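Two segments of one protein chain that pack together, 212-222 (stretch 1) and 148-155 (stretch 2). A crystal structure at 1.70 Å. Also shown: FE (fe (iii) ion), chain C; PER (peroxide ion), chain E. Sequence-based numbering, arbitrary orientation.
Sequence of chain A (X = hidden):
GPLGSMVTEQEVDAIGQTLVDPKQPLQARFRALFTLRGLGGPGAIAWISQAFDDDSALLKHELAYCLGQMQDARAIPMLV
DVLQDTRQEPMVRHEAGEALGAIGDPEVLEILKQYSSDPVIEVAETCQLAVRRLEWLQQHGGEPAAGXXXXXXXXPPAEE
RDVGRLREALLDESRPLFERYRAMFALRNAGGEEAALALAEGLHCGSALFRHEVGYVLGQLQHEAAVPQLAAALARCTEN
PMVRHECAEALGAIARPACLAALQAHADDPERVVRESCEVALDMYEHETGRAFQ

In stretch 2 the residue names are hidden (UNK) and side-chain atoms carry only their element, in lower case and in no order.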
# COMPACT_ATOMS: atom_id res chain seq x y z
N HIS A 212 -2.70 -6.11 7.52
CA HIS A 212 -2.28 -4.83 7.00
C HIS A 212 -3.14 -4.42 5.83
O HIS A 212 -3.47 -3.26 5.68
CB HIS A 212 -0.74 -4.85 6.74
CG HIS A 212 -0.26 -4.65 5.34
ND1 HIS A 212 -0.34 -5.64 4.40
CD2 HIS A 212 0.48 -3.67 4.77
CE1 HIS A 212 0.14 -5.20 3.27
NE2 HIS A 212 0.70 -4.03 3.48
N GLU A 213 -3.43 -5.37 4.95
CA GLU A 213 -4.30 -5.11 3.85
C GLU A 213 -5.66 -4.64 4.30
O GLU A 213 -6.25 -3.74 3.67
CB GLU A 213 -4.38 -6.33 2.92
CG GLU A 213 -4.89 -5.96 1.56
CD GLU A 213 -3.92 -5.13 0.73
OE1 GLU A 213 -2.69 -5.38 0.76
OE2 GLU A 213 -4.42 -4.22 0.02
N VAL A 214 -6.21 -5.30 5.31
CA VAL A 214 -7.49 -4.86 5.91
C VAL A 214 -7.43 -3.41 6.31
O VAL A 214 -8.33 -2.60 5.99
CB VAL A 214 -7.84 -5.77 7.11
CG1 VAL A 214 -9.07 -5.25 7.88
CG2 VAL A 214 -8.19 -7.16 6.59
N GLY A 215 -6.30 -3.04 6.92
CA GLY A 215 -6.02 -1.64 7.37
C GLY A 215 -6.07 -0.70 6.14
O GLY A 215 -6.69 0.34 6.15
N TYR A 216 -5.36 -1.07 5.08
CA TYR A 216 -5.33 -0.26 3.87
C TYR A 216 -6.74 -0.07 3.28
O TYR A 216 -7.16 1.07 2.99
CB TYR A 216 -4.36 -0.93 2.86
CG TYR A 216 -4.36 -0.38 1.44
CD1 TYR A 216 -5.21 -0.91 0.45
CD2 TYR A 216 -3.46 0.65 1.06
CE1 TYR A 216 -5.20 -0.40 -0.88
CE2 TYR A 216 -3.45 1.12 -0.25
CZ TYR A 216 -4.34 0.61 -1.20
OH TYR A 216 -4.27 1.07 -2.54
N VAL A 217 -7.51 -1.16 3.14
CA VAL A 217 -8.82 -1.03 2.53
C VAL A 217 -9.80 -0.26 3.43
O VAL A 217 -10.59 0.52 2.90
CB VAL A 217 -9.48 -2.32 2.13
CG1 VAL A 217 -8.60 -3.15 1.15
CG2 VAL A 217 -9.76 -3.20 3.26
N LEU A 218 -9.64 -0.36 4.74
CA LEU A 218 -10.41 0.47 5.68
C LEU A 218 -10.06 1.95 5.49
O LEU A 218 -10.97 2.83 5.55
CB LEU A 218 -10.24 -0.02 7.14
CG LEU A 218 -11.01 -1.29 7.49
CD1 LEU A 218 -10.55 -1.85 8.84
CD2 LEU A 218 -12.50 -1.15 7.32
N GLY A 219 -8.80 2.29 5.24
CA GLY A 219 -8.38 3.63 4.94
C GLY A 219 -8.91 4.11 3.61
O GLY A 219 -9.21 5.33 3.41
N GLN A 220 -9.14 3.19 2.65
CA GLN A 220 -9.70 3.58 1.35
C GLN A 220 -11.16 3.81 1.47
O GLN A 220 -11.66 4.86 0.95
CB GLN A 220 -9.47 2.47 0.32
CG GLN A 220 -8.06 2.29 -0.14
CD GLN A 220 -8.04 1.33 -1.34
OE1 GLN A 220 -8.45 0.17 -1.25
NE2 GLN A 220 -7.63 1.86 -2.45
N LEU A 221 -11.86 2.89 2.14
CA LEU A 221 -13.31 2.95 2.36
C LEU A 221 -13.63 4.20 3.21
O LEU A 221 -14.60 4.92 2.94
CB LEU A 221 -13.80 1.75 3.13
CG LEU A 221 -15.29 1.65 3.41
CD1 LEU A 221 -16.17 1.81 2.14
CD2 LEU A 221 -15.55 0.33 4.04
N GLN A 222 -12.77 4.50 4.17
CA GLN A 222 -12.92 5.79 4.87
C GLN A 222 -14.23 5.89 5.63
O GLN A 222 -14.73 7.02 5.89
CB GLN A 222 -12.76 7.00 3.89
CG GLN A 222 -11.42 7.70 3.99
CD GLN A 222 -11.37 9.04 3.27
OE1 GLN A 222 -10.59 9.23 2.36
NE2 GLN A 222 -12.22 9.98 3.68
N UNK A 148 -14.95 1.32 -8.20
CA UNK A 148 -15.03 2.58 -7.45
C UNK A 148 -13.73 3.13 -6.89
O UNK A 148 -13.71 4.22 -6.41
c UNK A 148 -15.65 0.21 -7.53
c UNK A 148 -15.97 0.75 -6.19
c UNK A 148 -15.96 2.24 -6.30
N UNK A 149 -12.65 2.36 -6.89
CA UNK A 149 -11.33 2.85 -6.45
C UNK A 149 -10.33 2.81 -7.63
O UNK A 149 -10.42 1.99 -8.48
c UNK A 149 -13.82 1.74 -2.92
c UNK A 149 -13.53 2.71 -2.03
c UNK A 149 -12.39 3.50 -2.16
c UNK A 149 -10.84 2.00 -5.28
c UNK A 149 -11.54 3.25 -3.19
c UNK A 149 -11.76 2.23 -4.08
c UNK A 149 -12.93 1.49 -3.95
o UNK A 149 -14.41 2.86 -1.07
N UNK A 150 -9.46 3.78 -7.68
CA UNK A 150 -8.57 3.93 -8.82
C UNK A 150 -7.25 3.22 -8.60
O UNK A 150 -6.44 3.10 -9.54
c UNK A 150 -10.22 5.66 -10.87
c UNK A 150 -9.60 6.20 -9.58
c UNK A 150 -9.33 7.67 -9.68
c UNK A 150 -8.34 5.40 -9.16
N UNK A 151 -7.09 2.69 -7.41
CA UNK A 151 -5.93 1.88 -7.06
C UNK A 151 -5.84 0.68 -7.92
O UNK A 151 -6.88 0.12 -8.36
c UNK A 151 -5.96 1.45 -5.58
o UNK A 151 -7.17 0.84 -5.23
N UNK A 152 -4.62 0.20 -8.12
CA UNK A 152 -4.43 -1.12 -8.64
C UNK A 152 -4.24 -2.08 -7.48
O UNK A 152 -3.25 -1.98 -6.74
c UNK A 152 -3.01 -2.62 -10.12
c UNK A 152 -3.18 -0.10 -10.61
c UNK A 152 -3.18 -1.19 -9.54
N UNK A 153 -5.16 -3.01 -7.33
CA UNK A 153 -5.24 -3.84 -6.12
C UNK A 153 -4.55 -5.15 -6.32
O UNK A 153 -4.40 -5.63 -7.48
o UNK A 153 -6.85 -1.76 -5.00
c UNK A 153 -6.73 -4.08 -5.76
o UNK A 153 -8.69 -2.74 -5.77
c UNK A 153 -7.50 -2.78 -5.47
N UNK A 154 -4.15 -5.82 -5.24
CA UNK A 154 -3.48 -7.09 -5.42
C UNK A 154 -4.35 -8.24 -5.83
O UNK A 154 -3.81 -9.27 -6.11
c UNK A 154 -3.90 -5.27 -3.89
c UNK A 154 -2.94 -7.41 -4.01
c UNK A 154 -3.63 -6.46 -3.10
N UNK A 155 -5.67 -8.07 -5.78
CA UNK A 155 -6.64 -9.06 -6.19
C UNK A 155 -7.88 -8.40 -6.65
O UNK A 155 -8.22 -7.37 -6.18
c UNK A 155 -6.98 -10.10 -5.14
FE FE C . 2.13 -2.94 2.10
O1 PER E . 3.35 -2.27 3.84
O2 PER E . 3.01 -1.55 5.16
O HOH W 1 -3.40 -1.48 -3.80
O HOH W 2 1.33 -0.95 2.27
O HOH W 3 0.65 -3.20 0.52

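Position 148 carries three side-chain carbons that close a ring onto the backbone N, and none of them comes within reach of the helix 212-221. Such a ring belongs to proline alone: Pro148, an exposed residue at the start of an irregular segment, where a ring that forms no contact makes no demand on the helix.

Position 149 has one carbon followed by a six-carbon ring bearing a single oxygen, eight side-chain atoms in all. The ring lies against the last turn of the helix. This is Tyr149. Its CE2 sits 3.5 Å from the backbone O of Gln220, which meets the ring near its plane, at the edge, where the ring hydrogens carry slight positive charge. Its OH lies 3.6 Å from CA of Leu221. A long, flat side chain suits this place because it covers both residues at once.

At position 150 there are four carbons, forked at the second; the CA-to-CB bond points away from stretch 1, and none of them touches it. The pattern is that of leucine, and Leu150 is exposed, its bulk costing the contact no room.

Position 151 has just one carbon and one oxygen. The carbon, CB, lies 3.5 Å from OH of Tyr216, and the oxygen faces the amide end of Gln220. This is Ser151. NE2 of Gln220 donates a hydrogen bond to its OG at 3.0 Å, with an angle of 157° at the hydrogen. A short hydroxyl side chain fits here, bringing a polar atom to the helix without bulk.

Position 152 has three carbons, one carrying the other two, and they touch nothing on stretch 1: a valine. The CA-to-CB bond of Val152 points away from the helix, so the contact asks nothing of its side chain; its backbone O instead accepts a hydrogen bond from water 1 at 3.0 Å, and the same water is hydrogen-bonded to OH of Tyr216 at 3.0 Å.

Position 153 shows two carbons, the second bearing two oxygens, one of them 4.5 Å from NE2 of Gln220. This carboxylate is Asp153. Its CB points sideways, but the side-chain end comes nearer the helix. OD1 accepts a 2.6 Å hydrogen bond from OG of Ser151, so the serine hydroxyl receives from Gln220 and gives to the aspartate.

At position 154 three carbons again close onto the backbone N, one of them 3.9 Å from OE2 of Glu213. This is Pro154, buried, and the near carbon is CG; its compact ring packs there without needing a polar partner.

Position 155 has a single carbon, which touches nothing on stretch 1, hence Ala155, whose small side chain takes little space in its buried place.

The contact is modest, 292 Å² in total. Tyr149 covers the helix end, Pro154 packs near Glu213, and between them one direct hydrogen bond, extended to Asp153, and one water bridge tie the irregular segment to the helix.

Stretch 2 148-155: PYLSVDPA
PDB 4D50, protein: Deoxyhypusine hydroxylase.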